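Local coordinates for protein purine nucleosidase, (IunH-1) (Sulfolobus solfataricus, PDB 3T8J) that is a nucleosidase-family protein that holds a sodium ion in a fold built around a mixed, mainly parallel beta sheet, at residues N55-V60 / K92-Q97; P62-P67 / L124-L129; D181-P186 / E290-I295; T208-L213 / Y305-W310. One frame throughout, in Å; residues are numbered along the deposited sequence.

Contact 1 of 4, residues N55-V60 / K92-Q97; sequences NREIPV and KRLKAQ
Q97 closes over P59 and V60 at one end of this contact. Its N donates to V60 O at 2.9 Å with an N-H...O angle of 160°, the donor lying almost in line with the V60 carbonyl. The side chain then folds back over P59: CG stands anti to the carbonyl carbon (chi1 -56°), 3.7 Å from P59 CB, and the bend at chi2 (-62°) keeps CD and NE2 over the proline as well. One water fixes the amide end, accepting from Q97 NE2 (2.9 Å) and from V60 N while donating to K95 O at 2.8 Å; both backbones thus share it. At the other end L94 points toward 55-60 and puts CD1 3.5 Å from R56 O, while its CD2 meets E57 CG at 4.1 Å, the two side chains crossing at about a right angle. The E52 carboxylate accepts from the backbone N of K92, R93 and L94, which probably helps to position L94. The two loops join at the surface of the sheet edge: V60 opens strand 60-62 and packs on L48 and L51 of helix 40-53, L94 lies on L48, and I58 faces V28 of strand 27-33.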
loop_
_atom_site.group_PDB
_atom_site.type_symbol
_atom_site.label_atom_id
_atom_site.label_comp_id
_atom_site.label_asym_id
_atom_site.label_seq_id
_atom_site.Cartn_x
_atom_site.Cartn_y
_atom_site.Cartn_z
ATOM N N ASN A 55 -23.361 31.300 -29.943
ATOM C CA ASN A 55 -24.601 31.979 -29.569
ATOM C C ASN A 55 -25.517 31.254 -28.568
ATOM O O ASN A 55 -26.739 31.409 -28.621
ATOM C CB ASN A 55 -25.412 32.331 -30.829
ATOM C CG ASN A 55 -24.626 33.109 -31.809
ATOM O OD1 ASN A 55 -23.963 34.118 -31.457
ATOM N ND2 ASN A 55 -24.661 32.679 -33.058
ATOM N N ARG A 56 -24.939 30.503 -27.638
ATOM C CA ARG A 56 -25.704 29.760 -26.628
ATOM C C ARG A 56 -25.541 30.352 -25.236
ATOM O O ARG A 56 -24.531 31.029 -24.949
ATOM C CB ARG A 56 -25.302 28.292 -26.645
ATOM C CG ARG A 56 -25.569 27.565 -27.958
ATOM C CD ARG A 56 -27.069 27.588 -28.379
ATOM N NE ARG A 56 -27.969 27.229 -27.273
ATOM C CZ ARG A 56 -28.404 25.995 -26.992
ATOM N NH1 ARG A 56 -28.092 24.962 -27.761
ATOM N NH2 ARG A 56 -29.184 25.809 -25.932
ATOM N N GLU A 57 -26.549 30.121 -24.398
ATOM C CA GLU A 57 -26.574 30.623 -23.023
ATOM C C GLU A 57 -26.782 29.451 -22.047
ATOM O O GLU A 57 -27.385 29.601 -20.974
ATOM C CB GLU A 57 -27.668 31.682 -22.878
ATOM C CG GLU A 57 -27.396 32.873 -23.773
ATOM C CD GLU A 57 -28.439 33.979 -23.704
ATOM O OE1 GLU A 57 -29.247 34.036 -22.744
ATOM O OE2 GLU A 57 -28.454 34.798 -24.654
ATOM N N ILE A 58 -26.261 28.290 -22.429
ATOM C CA ILE A 58 -26.299 27.069 -21.603
ATOM C C ILE A 58 -25.602 27.360 -20.270
ATOM O O ILE A 58 -24.551 27.986 -20.254
ATOM C CB ILE A 58 -25.634 25.906 -22.352
ATOM C CG1 ILE A 58 -26.465 25.529 -23.583
ATOM C CG2 ILE A 58 -25.423 24.677 -21.405
ATOM C CD1 ILE A 58 -25.722 24.718 -24.617
ATOM N N PRO A 59 -26.185 26.948 -19.139
ATOM C CA PRO A 59 -25.528 27.283 -17.884
ATOM C C PRO A 59 -24.227 26.519 -17.654
ATOM O O PRO A 59 -24.129 25.322 -17.983
ATOM C CB PRO A 59 -26.550 26.902 -16.825
ATOM C CG PRO A 59 -27.387 25.824 -17.490
ATOM C CD PRO A 59 -27.460 26.222 -18.923
ATOM N N VAL A 60 -23.240 27.229 -17.111
ATOM C CA VAL A 60 -21.950 26.691 -16.711
ATOM C C VAL A 60 -21.858 26.693 -15.184
ATOM O O VAL A 60 -21.970 27.740 -14.535
ATOM C CB VAL A 60 -20.770 27.513 -17.317
ATOM C CG1 VAL A 60 -19.437 26.983 -16.836
ATOM C CG2 VAL A 60 -20.889 27.489 -18.864
ATOM N N LYS A 92 -17.326 37.853 -23.008
ATOM C CA LYS A 92 -17.763 39.237 -23.002
ATOM C C LYS A 92 -18.995 39.494 -22.165
ATOM O O LYS A 92 -19.174 40.597 -21.652
ATOM C CB LYS A 92 -18.008 39.702 -24.436
ATOM C CG LYS A 92 -16.743 39.782 -25.275
ATOM C CD LYS A 92 -17.058 40.355 -26.650
ATOM C CE LYS A 92 -15.855 40.300 -27.577
ATOM N NZ LYS A 92 -14.689 41.017 -26.981
ATOM N N ARG A 93 -19.891 38.503 -22.086
ATOM C CA ARG A 93 -21.190 38.685 -21.469
ATOM C C ARG A 93 -21.572 37.581 -20.469
ATOM O O ARG A 93 -22.123 37.881 -19.411
ATOM C CB ARG A 93 -22.266 38.738 -22.558
ATOM C CG ARG A 93 -22.129 39.874 -23.533
ATOM C CD ARG A 93 -23.049 39.656 -24.742
ATOM N NE ARG A 93 -22.605 38.480 -25.499
ATOM C CZ ARG A 93 -21.594 38.470 -26.368
ATOM N NH1 ARG A 93 -20.900 39.584 -26.628
ATOM N NH2 ARG A 93 -21.268 37.331 -26.978
ATOM N N LEU A 94 -21.322 36.318 -20.800
ATOM C CA LEU A 94 -21.808 35.233 -19.958
ATOM C C LEU A 94 -21.048 35.149 -18.646
ATOM O O LEU A 94 -19.843 35.424 -18.609
ATOM C CB LEU A 94 -21.709 33.885 -20.690
ATOM C CG LEU A 94 -22.554 33.740 -21.967
ATOM C CD1 LEU A 94 -22.316 32.340 -22.561
ATOM C CD2 LEU A 94 -24.053 33.963 -21.713
ATOM N N LYS A 95 -21.766 34.755 -17.591
ATOM C CA LYS A 95 -21.206 34.565 -16.251
ATOM C C LYS A 95 -21.520 33.157 -15.753
ATOM O O LYS A 95 -22.578 32.597 -16.068
ATOM C CB LYS A 95 -21.791 35.593 -15.272
ATOM C CG LYS A 95 -21.458 37.076 -15.611
ATOM C CD LYS A 95 -22.219 38.020 -14.692
ATOM C CE LYS A 95 -21.943 39.496 -15.020
ATOM N NZ LYS A 95 -23.017 40.400 -14.484
ATOM N N ALA A 96 -20.611 32.589 -14.964
ATOM C CA ALA A 96 -20.830 31.284 -14.336
ATOM C C ALA A 96 -22.006 31.327 -13.362
ATOM O O ALA A 96 -22.295 32.360 -12.751
ATOM C CB ALA A 96 -19.574 30.840 -13.590
ATOM N N GLN A 97 -22.712 30.196 -13.235
ATOM C CA GLN A 97 -23.701 30.029 -12.210
ATOM C C GLN A 97 -23.039 29.972 -10.834
ATOM O O GLN A 97 -21.869 29.617 -10.718
ATOM C CB GLN A 97 -24.499 28.730 -12.440
ATOM C CG GLN A 97 -25.170 28.623 -13.819
ATOM C CD GLN A 97 -26.200 29.696 -14.060
ATOM O OE1 GLN A 97 -27.110 29.914 -13.234
ATOM N NE2 GLN A 97 -26.097 30.364 -15.203
HETATM O O HOH W 1 -23.718 30.200 -16.836
#

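Contact 2 of 4, residues P62-P67 / L124-L129; sequences PGANKP and LTNLAL
N126 and T125 meet A64 through two side chains set by their first torsions. In N126, CG stands anti to the carbonyl carbon (chi1 -70°), carrying the amide from the first turn of helix 125-133 toward the loop 62-67; in T125, a chi1 of -44° leaves CG2 anti to the backbone N, facing the alanine. A64 N donates to N126 OD1 at 2.9 Å, nearly straight at 169°, and reaches the oxygen in the carbonyl plane on a lone pair. The same OD1 lies 3.4 Å from G63 CA, on the side where a beta carbon would collide with it, which fits the lack of a side chain at G63. N126 ND2 is held by D7 OD1 and I33 O, so bonds at both ends of the amide fix its rotation. The contact thereby joins the loop leaving the edge strand 60-62 to the start of the helix that follows strand 116-120 in the chain, with the side chain of N126 about 10 Å from the sodium ion, which D9, D14, I121 and S122 bind. Packing is tight beside the bond: A64 CB and T125 CG2 are 3.4 Å apart, closer than usual for two carbons. T125 CG2 also comes within 3.9 Å of K66 O. Its OG1 is bonded to the carboxylates of D168 and E35, whereas K66 reaches Y131 of the second subunit with NZ.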
loop_
_atom_site.group_PDB
_atom_site.type_symbol
_atom_site.label_atom_id
_atom_site.label_comp_id
_atom_site.label_asym_id
_atom_site.label_seq_id
_atom_site.Cartn_x
_atom_site.Cartn_y
_atom_site.Cartn_z
ATOM N N PRO A 62 -19.560 25.858 -12.027
ATOM C CA PRO A 62 -18.270 25.494 -11.478
ATOM C C PRO A 62 -18.416 24.409 -10.414
ATOM O O PRO A 62 -19.269 24.507 -9.534
ATOM C CB PRO A 62 -17.761 26.820 -10.874
ATOM C CG PRO A 62 -18.513 27.895 -11.648
ATOM C CD PRO A 62 -19.891 27.266 -11.731
ATOM N N GLY A 63 -17.548 23.412 -10.481
ATOM C CA GLY A 63 -17.568 22.312 -9.512
ATOM C C GLY A 63 -16.303 22.248 -8.678
ATOM O O GLY A 63 -15.735 23.280 -8.266
ATOM N N ALA A 64 -15.840 21.035 -8.413
ATOM C CA ALA A 64 -14.626 20.829 -7.633
ATOM C C ALA A 64 -13.406 21.506 -8.256
ATOM O O ALA A 64 -13.185 21.355 -9.451
ATOM C CB ALA A 64 -14.351 19.330 -7.467
ATOM N N ASN A 65 -12.589 22.177 -7.440
ATOM C CA ASN A 65 -11.316 22.716 -7.916
ATOM C C ASN A 65 -10.104 21.986 -7.395
ATOM O O ASN A 65 -8.964 22.444 -7.580
ATOM C CB ASN A 65 -11.203 24.235 -7.684
ATOM C CG ASN A 65 -10.962 24.603 -6.256
ATOM O OD1 ASN A 65 -11.154 23.820 -5.330
ATOM N ND2 ASN A 65 -10.521 25.862 -6.054
ATOM N N LYS A 66 -10.329 20.816 -6.806
ATOM C CA LYS A 66 -9.254 19.932 -6.403
ATOM C C LYS A 66 -9.857 18.520 -6.200
ATOM O O LYS A 66 -11.075 18.389 -6.004
ATOM C CB LYS A 66 -8.561 20.388 -5.152
ATOM C CG LYS A 66 -9.373 20.459 -3.936
ATOM C CD LYS A 66 -8.566 21.113 -2.801
ATOM C CE LYS A 66 -9.390 21.231 -1.524
ATOM N NZ LYS A 66 -8.466 21.266 -0.361
ATOM N N PRO A 67 -8.996 17.484 -6.249
ATOM C CA PRO A 67 -9.471 16.103 -6.027
ATOM C C PRO A 67 -10.034 15.930 -4.619
ATOM O O PRO A 67 -9.774 16.711 -3.708
ATOM C CB PRO A 67 -8.216 15.260 -6.249
ATOM C CG PRO A 67 -7.305 16.122 -7.068
ATOM C CD PRO A 67 -7.558 17.496 -6.559
ATOM N N LEU A 124 -13.242 12.736 -12.472
ATOM C CA LEU A 124 -14.605 12.347 -12.131
ATOM C C LEU A 124 -15.166 12.928 -10.807
ATOM O O LEU A 124 -16.215 12.517 -10.288
ATOM C CB LEU A 124 -14.689 10.813 -12.164
ATOM C CG LEU A 124 -14.584 10.179 -13.562
ATOM C CD1 LEU A 124 -14.307 8.650 -13.488
ATOM C CD2 LEU A 124 -15.837 10.382 -14.389
ATOM N N THR A 125 -14.488 13.941 -10.284
ATOM C CA THR A 125 -14.810 14.504 -8.977
ATOM C C THR A 125 -16.265 14.990 -8.847
ATOM O O THR A 125 -16.884 14.759 -7.815
ATOM C CB THR A 125 -13.790 15.627 -8.609
ATOM O OG1 THR A 125 -12.469 15.170 -8.931
ATOM C CG2 THR A 125 -13.893 15.945 -7.124
ATOM N N ASN A 126 -16.793 15.705 -9.845
ATOM C CA ASN A 126 -18.162 16.234 -9.734
ATOM C C ASN A 126 -19.200 15.124 -9.733
ATOM O O ASN A 126 -20.175 15.193 -8.982
ATOM C CB ASN A 126 -18.491 17.217 -10.858
ATOM C CG ASN A 126 -17.747 18.515 -10.734
ATOM O OD1 ASN A 126 -17.447 18.949 -9.640
ATOM N ND2 ASN A 126 -17.469 19.153 -11.877
ATOM N N LEU A 127 -19.009 14.120 -10.605
ATOM C CA LEU A 127 -19.987 13.003 -10.649
ATOM C C LEU A 127 -19.930 12.218 -9.353
ATOM O O LEU A 127 -20.982 11.757 -8.856
ATOM C CB LEU A 127 -19.771 12.121 -11.880
ATOM C CG LEU A 127 -20.759 10.965 -12.085
ATOM C CD1 LEU A 127 -22.159 11.510 -12.281
ATOM C CD2 LEU A 127 -20.341 10.133 -13.302
ATOM N N ALA A 128 -18.740 11.982 -8.804
ATOM C CA ALA A 128 -18.611 11.307 -7.524
ATOM C C ALA A 128 -19.307 12.069 -6.408
ATOM O O ALA A 128 -20.029 11.462 -5.616
ATOM C CB ALA A 128 -17.126 11.060 -7.164
ATOM N N LEU A 129 -19.088 13.380 -6.313
ATOM C CA LEU A 129 -19.729 14.185 -5.275
ATOM C C LEU A 129 -21.266 14.169 -5.411
ATOM O O LEU A 129 -21.968 14.048 -4.413
ATOM C CB LEU A 129 -19.160 15.617 -5.262
ATOM C CG LEU A 129 -19.477 16.460 -4.023
ATOM C CD1 LEU A 129 -19.288 15.690 -2.724
ATOM C CD2 LEU A 129 -18.612 17.718 -4.022
#

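Contact 3 of 4, residues D181-P186 / E290-I295; sequences DITMIP and EIVYEI
T183 and E290 lie side by side on one face of the sheet, and the hydroxyl OG1 donates to E290 OE1 at 2.8 Å, meeting the carboxylate on its anti side and 21° out of its plane. E290 marks the partly exposed side of the contact, yet OE1 also forms a salt bridge with R254, and T183 OG1 is bonded to K143, a basic setting that would favour the charged carboxylate. Beneath runs the parallel pairing of strands 182-185 and 289-295, neighbours in the mixed sheet of the nucleosidase fold. E290 N donates to I182 O at 3.0 Å, M184 N to E290 O at 2.8 Å and V292 N to M184 O at 3.0 Å. On the opposite face M184 and I291 point the same way but touch lightly, M184 SD 4.2 Å from I291 CG1. By contrast with E290, I185, P186, I291 and V292 are buried: V292 CG2 sits 3.9 Å from I185 CD1, and I185 goes on to touch T241 and I244 of helix 237-246. P186, crossing I291 at about a right angle, places CG 3.8 Å from I291 CG2 and CD 3.2 Å from V292 O, a buried carbonyl oxygen with no hydrogen-bonding partner.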
loop_
_atom_site.group_PDB
_atom_site.type_symbol
_atom_site.label_atom_id
_atom_site.label_comp_id
_atom_site.label_asym_id
_atom_site.label_seq_id
_atom_site.Cartn_x
_atom_site.Cartn_y
_atom_site.Cartn_z
ATOM N N ASP A 181 -24.336 2.816 -15.857
ATOM C CA ASP A 181 -24.145 2.190 -17.166
ATOM C C ASP A 181 -23.012 2.948 -17.858
ATOM O O ASP A 181 -23.260 4.031 -18.367
ATOM C CB ASP A 181 -25.449 2.265 -17.967
ATOM C CG ASP A 181 -25.372 1.565 -19.314
ATOM O OD1 ASP A 181 -24.251 1.233 -19.762
ATOM O OD2 ASP A 181 -26.452 1.349 -19.956
ATOM N N ILE A 182 -21.814 2.376 -17.839
ATOM C CA ILE A 182 -20.579 3.032 -18.301
ATOM C C ILE A 182 -20.078 2.409 -19.584
ATOM O O ILE A 182 -19.939 1.172 -19.664
ATOM C CB ILE A 182 -19.462 2.892 -17.246
ATOM C CG1 ILE A 182 -19.787 3.700 -15.992
ATOM C CG2 ILE A 182 -18.089 3.323 -17.830
ATOM C CD1 ILE A 182 -18.865 3.388 -14.793
ATOM N N THR A 183 -19.768 3.259 -20.573
ATOM C CA THR A 183 -18.962 2.883 -21.721
ATOM C C THR A 183 -17.697 3.755 -21.645
ATOM O O THR A 183 -17.805 4.958 -21.511
ATOM C CB THR A 183 -19.707 3.049 -23.068
ATOM O OG1 THR A 183 -20.762 2.067 -23.139
ATOM C CG2 THR A 183 -18.751 2.840 -24.234
ATOM N N MET A 184 -16.540 3.097 -21.682
ATOM C CA MET A 184 -15.229 3.720 -21.407
ATOM C C MET A 184 -14.353 3.664 -22.657
ATOM O O MET A 184 -14.202 2.620 -23.283
ATOM C CB MET A 184 -14.575 2.933 -20.261
ATOM C CG MET A 184 -13.233 3.258 -19.907
ATOM S SD MET A 184 -12.764 1.950 -18.697
ATOM C CE MET A 184 -12.018 3.109 -17.747
ATOM N N ILE A 185 -13.743 4.806 -22.988
ATOM C CA ILE A 185 -12.830 4.959 -24.107
ATOM C C ILE A 185 -11.426 5.240 -23.528
ATOM O O ILE A 185 -11.183 6.328 -23.003
ATOM C CB ILE A 185 -13.273 6.131 -25.032
ATOM C CG1 ILE A 185 -14.554 5.813 -25.850
ATOM C CG2 ILE A 185 -12.208 6.455 -26.080
ATOM C CD1 ILE A 185 -15.829 5.472 -25.054
ATOM N N PRO A 186 -10.495 4.279 -23.635
ATOM C CA PRO A 186 -9.153 4.452 -23.033
ATOM C C PRO A 186 -8.168 5.266 -23.877
ATOM O O PRO A 186 -8.230 5.246 -25.111
ATOM C CB PRO A 186 -8.631 3.008 -22.890
ATOM C CG PRO A 186 -9.768 2.126 -23.246
ATOM C CD PRO A 186 -10.697 2.886 -24.084
ATOM N N GLU A 290 -18.285 -1.241 -20.198
ATOM C CA GLU A 290 -18.101 -1.651 -21.570
ATOM C C GLU A 290 -16.944 -0.838 -22.100
ATOM O O GLU A 290 -17.025 0.390 -22.110
ATOM C CB GLU A 290 -19.336 -1.378 -22.389
ATOM C CG GLU A 290 -19.239 -1.825 -23.804
ATOM C CD GLU A 290 -20.519 -1.509 -24.561
ATOM O OE1 GLU A 290 -20.881 -0.299 -24.646
ATOM O OE2 GLU A 290 -21.136 -2.465 -25.051
ATOM N N ILE A 291 -15.902 -1.511 -22.538
ATOM C CA ILE A 291 -14.677 -0.832 -22.971
ATOM C C ILE A 291 -14.577 -0.865 -24.498
ATOM O O ILE A 291 -14.755 -1.905 -25.124
ATOM C CB ILE A 291 -13.423 -1.493 -22.341
ATOM C CG1 ILE A 291 -13.575 -1.581 -20.818
ATOM C CG2 ILE A 291 -12.139 -0.776 -22.815
ATOM C CD1 ILE A 291 -12.344 -2.234 -20.081
ATOM N N VAL A 292 -14.274 0.291 -25.106
ATOM C CA VAL A 292 -14.058 0.385 -26.547
ATOM C C VAL A 292 -12.592 0.094 -26.856
ATOM O O VAL A 292 -11.696 0.754 -26.316
ATOM C CB VAL A 292 -14.446 1.781 -27.077
ATOM C CG1 VAL A 292 -14.067 1.942 -28.559
ATOM C CG2 VAL A 292 -15.953 2.031 -26.838
ATOM N N TYR A 293 -12.342 -0.901 -27.704
ATOM C CA TYR A 293 -10.981 -1.319 -28.047
ATOM C C TYR A 293 -10.552 -0.923 -29.462
ATOM O O TYR A 293 -9.355 -0.903 -29.743
ATOM C CB TYR A 293 -10.821 -2.842 -27.842
ATOM C CG TYR A 293 -10.603 -3.247 -26.393
ATOM C CD1 TYR A 293 -11.659 -3.597 -25.544
ATOM C CD2 TYR A 293 -9.323 -3.254 -25.850
ATOM C CE1 TYR A 293 -11.414 -3.968 -24.205
ATOM C CE2 TYR A 293 -9.083 -3.620 -24.521
ATOM C CZ TYR A 293 -10.140 -3.956 -23.695
ATOM O OH TYR A 293 -9.863 -4.306 -22.369
ATOM N N GLU A 294 -11.504 -0.622 -30.350
ATOM C CA GLU A 294 -11.216 -0.207 -31.730
ATOM C C GLU A 294 -12.300 0.759 -32.245
ATOM O O GLU A 294 -13.458 0.694 -31.795
ATOM C CB GLU A 294 -11.140 -1.433 -32.672
ATOM C CG GLU A 294 -10.098 -2.510 -32.313
ATOM C CD GLU A 294 -10.130 -3.717 -33.257
ATOM O OE1 GLU A 294 -10.487 -3.567 -34.450
ATOM O OE2 GLU A 294 -9.796 -4.826 -32.786
ATOM N N ILE A 295 -11.912 1.638 -33.173
ATOM C CA ILE A 295 -12.835 2.550 -33.862
ATOM C C ILE A 295 -12.610 2.496 -35.383
ATOM O O ILE A 295 -11.602 1.974 -35.862
ATOM C CB ILE A 295 -12.744 4.036 -33.373
ATOM C CG1 ILE A 295 -11.524 4.758 -33.946
ATOM C CG2 ILE A 295 -12.732 4.125 -31.832
ATOM C CD1 ILE A 295 -11.594 6.242 -33.818
#

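Contact 4 of 4, residues T208-L213 / Y305-W310; sequences TRMSEL and YDLLNW
T208 and L308 bring together the beginning of helix 209-227 and the end of helix 297-308. T208 is the N-cap of the first helix; M210 and L308 make the closest backbone approach, with their CA atoms 5.0 Å apart. Past L308 the second helix gives way to a turn, in which W310 N bonds to L307 O, and R209 and M210 bond through their backbones to F311. The T208 hydroxyl bridges the junction: OG1 lies between the backbone N and the carbonyl carbon (chi1 62°) and donates to L308 O at 2.6 Å, nearly in line with that carbonyl. OG1 also accepts from S211 N at 2.9 Å, and T208 N donates to S211 OG at 3.0 Å, completing a capping box. M210 packs alongside this polar link. Its chain bends at chi2 (-63°) and again at chi3 (-53°), and the methyl CE ends 4.0 Å from L308 CD2 and 4.2 Å from L307 CG, while CG lies 4.3 Å from W310 CB. Y19 of helix 12-23 backs both M210 and L307. K23 of the same helix makes a cation-pi contact with W310 and a salt bridge with D306. One hydroxyl therefore serves two helices at once, giving its proton to a carbonyl at the end of one and accepting an amide hydrogen in the first turn of the other.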
loop_
_atom_site.group_PDB
_atom_site.type_symbol
_atom_site.label_atom_id
_atom_site.label_comp_id
_atom_site.label_asym_id
_atom_site.label_seq_id
_atom_site.Cartn_x
_atom_site.Cartn_y
_atom_site.Cartn_z
ATOM N N THR A 208 -12.445 28.085 -43.122
ATOM C CA THR A 208 -13.689 28.488 -42.440
ATOM C C THR A 208 -13.306 29.024 -41.060
ATOM O O THR A 208 -12.175 28.847 -40.623
ATOM C CB THR A 208 -14.638 27.300 -42.219
ATOM O OG1 THR A 208 -13.991 26.334 -41.380
ATOM C CG2 THR A 208 -15.005 26.634 -43.518
ATOM N N ARG A 209 -14.241 29.665 -40.359
ATOM C CA ARG A 209 -13.945 30.176 -39.029
ATOM C C ARG A 209 -13.630 29.000 -38.098
ATOM O O ARG A 209 -12.701 29.070 -37.286
ATOM C CB ARG A 209 -15.112 31.017 -38.490
ATOM C CG ARG A 209 -15.383 32.301 -39.285
ATOM C CD ARG A 209 -16.716 32.930 -38.877
ATOM N NE ARG A 209 -16.936 34.249 -39.462
ATOM C CZ ARG A 209 -16.662 35.394 -38.843
ATOM N NH1 ARG A 209 -16.145 35.376 -37.621
ATOM N NH2 ARG A 209 -16.903 36.552 -39.445
ATOM N N MET A 210 -14.391 27.920 -38.237
ATOM C CA MET A 210 -14.184 26.751 -37.397
ATOM C C MET A 210 -12.849 26.070 -37.680
ATOM O O MET A 210 -12.174 25.659 -36.737
ATOM C CB MET A 210 -15.335 25.738 -37.531
ATOM C CG MET A 210 -16.496 25.965 -36.580
ATOM S SD MET A 210 -16.076 25.806 -34.819
ATOM C CE MET A 210 -15.315 24.209 -34.740
ATOM N N SER A 211 -12.464 25.929 -38.953
ATOM C CA SER A 211 -11.177 25.291 -39.283
ATOM C C SER A 211 -10.025 26.155 -38.771
ATOM O O SER A 211 -9.031 25.636 -38.248
ATOM C CB SER A 211 -11.039 25.000 -40.786
ATOM O OG SER A 211 -10.780 26.166 -41.543
ATOM N N GLU A 212 -10.155 27.473 -38.911
ATOM C CA GLU A 212 -9.121 28.377 -38.388
ATOM C C GLU A 212 -9.011 28.277 -36.857
ATOM O O GLU A 212 -7.908 28.290 -36.299
ATOM C CB GLU A 212 -9.375 29.825 -38.839
ATOM C CG GLU A 212 -9.100 30.063 -40.331
ATOM C CD GLU A 212 -9.733 31.347 -40.892
ATOM O OE1 GLU A 212 -10.558 31.996 -40.204
ATOM O OE2 GLU A 212 -9.415 31.711 -42.048
ATOM N N LEU A 213 -10.159 28.184 -36.186
ATOM C CA LEU A 213 -10.188 28.023 -34.734
ATOM C C LEU A 213 -9.541 26.697 -34.309
ATOM O O LEU A 213 -8.738 26.654 -33.369
ATOM C CB LEU A 213 -11.631 28.099 -34.225
ATOM C CG LEU A 213 -11.783 27.992 -32.706
ATOM C CD1 LEU A 213 -10.920 29.031 -31.961
ATOM C CD2 LEU A 213 -13.260 28.134 -32.331
ATOM N N TYR A 305 -14.601 16.651 -40.085
ATOM C CA TYR A 305 -14.693 17.544 -41.251
ATOM C C TYR A 305 -16.058 18.248 -41.353
ATOM O O TYR A 305 -16.141 19.428 -41.719
ATOM C CB TYR A 305 -14.381 16.793 -42.551
ATOM C CG TYR A 305 -12.959 16.280 -42.663
ATOM C CD1 TYR A 305 -11.869 17.117 -42.442
ATOM C CD2 TYR A 305 -12.705 14.965 -43.036
ATOM C CE1 TYR A 305 -10.556 16.644 -42.557
ATOM C CE2 TYR A 305 -11.406 14.490 -43.163
ATOM C CZ TYR A 305 -10.338 15.338 -42.925
ATOM O OH TYR A 305 -9.048 14.872 -43.057
ATOM N N ASP A 306 -17.116 17.513 -41.041
ATOM C CA ASP A 306 -18.464 18.061 -41.008
ATOM C C ASP A 306 -18.585 19.220 -40.006
ATOM O O ASP A 306 -19.160 20.273 -40.318
ATOM C CB ASP A 306 -19.449 16.937 -40.663
ATOM C CG ASP A 306 -20.875 17.427 -40.510
ATOM O OD1 ASP A 306 -21.522 17.754 -41.539
ATOM O OD2 ASP A 306 -21.356 17.475 -39.354
ATOM N N LEU A 307 -18.024 19.025 -38.811
ATOM C CA LEU A 307 -18.000 20.072 -37.802
ATOM C C LEU A 307 -17.247 21.320 -38.289
ATOM O O LEU A 307 -17.692 22.443 -38.076
ATOM C CB LEU A 307 -17.355 19.539 -36.508
ATOM C CG LEU A 307 -17.179 20.524 -35.365
ATOM C CD1 LEU A 307 -18.525 21.047 -34.866
ATOM C CD2 LEU A 307 -16.421 19.897 -34.194
ATOM N N LEU A 308 -16.116 21.121 -38.960
ATOM C CA LEU A 308 -15.254 22.257 -39.331
ATOM C C LEU A 308 -15.838 23.084 -40.486
ATOM O O LEU A 308 -15.425 24.225 -40.722
ATOM C CB LEU A 308 -13.840 21.781 -39.652
ATOM C CG LEU A 308 -13.108 21.067 -38.518
ATOM C CD1 LEU A 308 -11.644 20.800 -38.927
ATOM C CD2 LEU A 308 -13.163 21.869 -37.217
ATOM N N ASN A 309 -16.804 22.508 -41.181
ATOM C CA ASN A 309 -17.560 23.213 -42.205
ATOM C C ASN A 309 -18.805 23.966 -41.693
ATOM O O ASN A 309 -19.525 24.554 -42.482
ATOM C CB ASN A 309 -17.958 22.223 -43.302
ATOM C CG ASN A 309 -16.834 21.973 -44.293
ATOM O OD1 ASN A 309 -16.399 20.837 -44.479
ATOM N ND2 ASN A 309 -16.343 23.039 -44.919
ATOM N N TRP A 310 -19.043 23.945 -40.381
ATOM C CA TRP A 310 -20.216 24.599 -39.766
ATOM C C TRP A 310 -20.312 26.096 -40.106
ATOM O O TRP A 310 -21.349 26.594 -40.571
ATOM C CB TRP A 310 -20.125 24.375 -38.243
ATOM C CG TRP A 310 -21.330 24.750 -37.412
ATOM C CD1 TRP A 310 -22.553 25.192 -37.856
ATOM C CD2 TRP A 310 -21.433 24.671 -35.983
ATOM N NE1 TRP A 310 -23.391 25.417 -36.790
ATOM C CE2 TRP A 310 -22.732 25.097 -35.629
ATOM C CE3 TRP A 310 -20.546 24.290 -34.965
ATOM C CZ2 TRP A 310 -23.175 25.141 -34.294
ATOM C CZ3 TRP A 310 -20.986 24.343 -33.643
ATOM C CH2 TRP A 310 -22.290 24.758 -33.320
#

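How the contacts relate
From the N terminus, contact 1 opens after helix 40-53 and closes before helix 101-111. Contact 2 opens within that loop, at 62-67, and closes only at helix 125-133, so the two cross; they also touch, A96 CB lying 3.7 Å from P62 CG. Together they fasten the segments on both sides of edge strand 60-62. Contact 3 starts after both have closed, on the far side of the chain's centre from contact 1, and joins two inner strands. Contact 4 opens inside its loop and ends beyond it, so 3 and 4 cross too; helix 297-308 follows strand 289-295 directly. Contact 4 approaches contact 1 to about 7 Å between nearest atoms, without touching.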